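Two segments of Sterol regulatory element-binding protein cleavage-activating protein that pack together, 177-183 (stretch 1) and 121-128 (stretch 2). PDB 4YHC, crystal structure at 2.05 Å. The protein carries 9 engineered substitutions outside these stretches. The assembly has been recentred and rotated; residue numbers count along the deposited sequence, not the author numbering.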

# COMPACT_ATOMS: atom_id res chain seq x y z
N LYS A 177 -4.27 13.37 -5.44
CA LYS A 177 -3.58 12.24 -4.82
C LYS A 177 -2.37 12.76 -4.08
O LYS A 177 -1.61 13.56 -4.63
CB LYS A 177 -3.15 11.29 -5.94
CG LYS A 177 -2.19 10.18 -5.57
CD LYS A 177 -2.87 9.17 -4.69
CE LYS A 177 -1.98 7.95 -4.48
NZ LYS A 177 -2.43 6.87 -5.36
N SER A 178 -2.19 12.34 -2.84
CA SER A 178 -1.00 12.71 -2.09
C SER A 178 -0.39 11.45 -1.56
O SER A 178 -1.09 10.53 -1.25
CB SER A 178 -1.33 13.69 -0.99
OG SER A 178 -2.28 13.10 -0.10
N ILE A 179 0.94 11.44 -1.46
CA ILE A 179 1.67 10.36 -0.86
C ILE A 179 2.82 10.87 -0.02
O ILE A 179 3.33 12.03 -0.17
CB ILE A 179 2.29 9.43 -1.89
CG1 ILE A 179 3.24 10.21 -2.81
CG2 ILE A 179 1.17 8.72 -2.63
CD1 ILE A 179 4.02 9.35 -3.79
N SER A 180 3.21 10.03 0.91
CA SER A 180 4.37 10.31 1.77
C SER A 180 5.57 9.55 1.28
O SER A 180 5.45 8.40 0.88
CB SER A 180 4.03 9.98 3.22
OG SER A 180 4.34 8.68 3.51
N ILE A 181 6.74 10.17 1.29
CA ILE A 181 7.98 9.48 1.08
C ILE A 181 8.96 9.76 2.24
O ILE A 181 9.52 10.86 2.33
CB ILE A 181 8.56 10.02 -0.21
CG1 ILE A 181 7.43 9.95 -1.28
CG2 ILE A 181 9.83 9.31 -0.59
CD1 ILE A 181 7.87 9.82 -2.68
N VAL A 182 9.14 8.77 3.09
CA VAL A 182 10.04 8.81 4.26
C VAL A 182 11.30 8.22 3.71
O VAL A 182 11.42 7.04 3.59
CB VAL A 182 9.45 7.96 5.40
CG1 VAL A 182 10.38 7.91 6.63
CG2 VAL A 182 8.12 8.52 5.78
N SER A 183 12.21 9.05 3.26
CA SER A 183 13.32 8.52 2.50
C SER A 183 14.57 8.54 3.39
O SER A 183 14.52 9.13 4.43
CB SER A 183 13.53 9.37 1.26
OG SER A 183 14.62 10.29 1.40
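Stretch 2, residues 121-128: LNVFWMPG

How does stretch 2 lie on stretch 1? Residues 121-127 form an extended strand that runs parallel to strand 177-182, their directions only 3° apart and their axes 7.8 Å apart at closest approach. That spacing is bridged by side chains, with no backbone-to-backbone hydrogen bond between them. In register, Asn122 pairs with Ser178, Phe124 with Ser180 and Met126 with Val182, and all six point their CA-to-CB bonds toward the other strand.

What holds the start of the contact? Lys177, its CA-to-CB bond directed away, makes no contact, and Ser178 is the first residue to touch: Asn122 ND2 donates a hydrogen bond to Ser178 OG at 3.0 Å, nearly straight at 164°. The same hydroxyl lies at the edge of the Phe124 ring, with Ser178 OG 3.5 Å from Phe124 CZ.

What covers the ring? The CA-to-CB bond of Ile179 points away, but its backbone joins Ser180 over one face of Phe124. Ser180 CB stands 3.7 Å from Phe124 CG, a CH-pi contact, while a water links Ser180 OG to Trp125 O, 2.7 Å from each.

How does the contact end? Ile181 offers its backbone, with Ile181 O 3.7 Å from Met126 CE. Val182 then packs by apolar contact, CG2 against Met126 CE and CG1 against Pro127 CG, both at 3.4 Å; Ser183 points away.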

# COMPACT_ATOMS: atom_id res chain seq x y z
N LEU A 121 -9.85 13.74 3.35
CA LEU A 121 -8.54 13.72 4.00
C LEU A 121 -7.67 12.55 3.60
O LEU A 121 -8.15 11.43 3.47
CB LEU A 121 -8.71 13.62 5.51
CG LEU A 121 -9.40 14.74 6.24
CD1 LEU A 121 -9.01 14.60 7.71
CD2 LEU A 121 -9.03 16.12 5.71
N ASN A 122 -6.37 12.81 3.50
CA ASN A 122 -5.39 11.75 3.55
C ASN A 122 -4.46 12.06 4.71
O ASN A 122 -4.07 13.21 4.82
CB ASN A 122 -4.64 11.71 2.25
CG ASN A 122 -3.90 10.42 2.05
OD1 ASN A 122 -4.13 9.43 2.76
ND2 ASN A 122 -2.98 10.42 1.08
N VAL A 123 -4.16 11.07 5.58
CA VAL A 123 -3.29 11.27 6.73
C VAL A 123 -2.09 10.36 6.76
O VAL A 123 -2.26 9.22 6.47
CB VAL A 123 -4.08 11.03 8.03
CG1 VAL A 123 -3.14 11.20 9.21
CG2 VAL A 123 -5.24 12.01 8.14
N PHE A 124 -0.90 10.84 7.12
CA PHE A 124 0.32 10.04 7.08
C PHE A 124 1.09 10.37 8.30
O PHE A 124 1.18 11.52 8.65
CB PHE A 124 1.33 10.53 5.99
CG PHE A 124 0.73 10.85 4.71
CD1 PHE A 124 0.22 9.87 3.95
CD2 PHE A 124 0.72 12.15 4.25
CE1 PHE A 124 -0.33 10.14 2.74
CE2 PHE A 124 0.16 12.45 3.05
CZ PHE A 124 -0.38 11.44 2.29
N TRP A 125 1.69 9.37 8.92
CA TRP A 125 2.69 9.53 9.97
C TRP A 125 4.11 9.52 9.39
O TRP A 125 4.45 8.65 8.57
CB TRP A 125 2.63 8.34 10.90
CG TRP A 125 1.38 8.23 11.76
CD1 TRP A 125 0.13 8.01 11.34
CD2 TRP A 125 1.33 8.23 13.16
NE1 TRP A 125 -0.70 7.85 12.38
CE2 TRP A 125 0.02 7.98 13.53
CE3 TRP A 125 2.29 8.36 14.16
CZ2 TRP A 125 -0.41 7.92 14.89
CZ3 TRP A 125 1.90 8.25 15.51
CH2 TRP A 125 0.56 8.07 15.86
N MET A 126 4.96 10.43 9.83
CA MET A 126 6.34 10.36 9.42
C MET A 126 7.25 10.48 10.65
O MET A 126 6.98 11.25 11.54
CB MET A 126 6.65 11.45 8.42
CG MET A 126 5.66 11.43 7.20
SD MET A 126 6.08 12.68 6.00
CE MET A 126 7.18 11.71 5.04
N PRO A 127 8.34 9.73 10.66
CA PRO A 127 9.23 9.75 11.83
C PRO A 127 9.84 11.12 11.97
O PRO A 127 10.19 11.70 10.98
CB PRO A 127 10.31 8.70 11.51
CG PRO A 127 10.25 8.48 10.02
CD PRO A 127 8.85 8.89 9.55
N GLY A 128 9.82 11.70 13.18
CA GLY A 128 10.56 12.93 13.45
C GLY A 128 11.89 12.61 14.11
O GLY A 128 12.66 11.80 13.62
O HOH W 1 4.00 7.83 6.07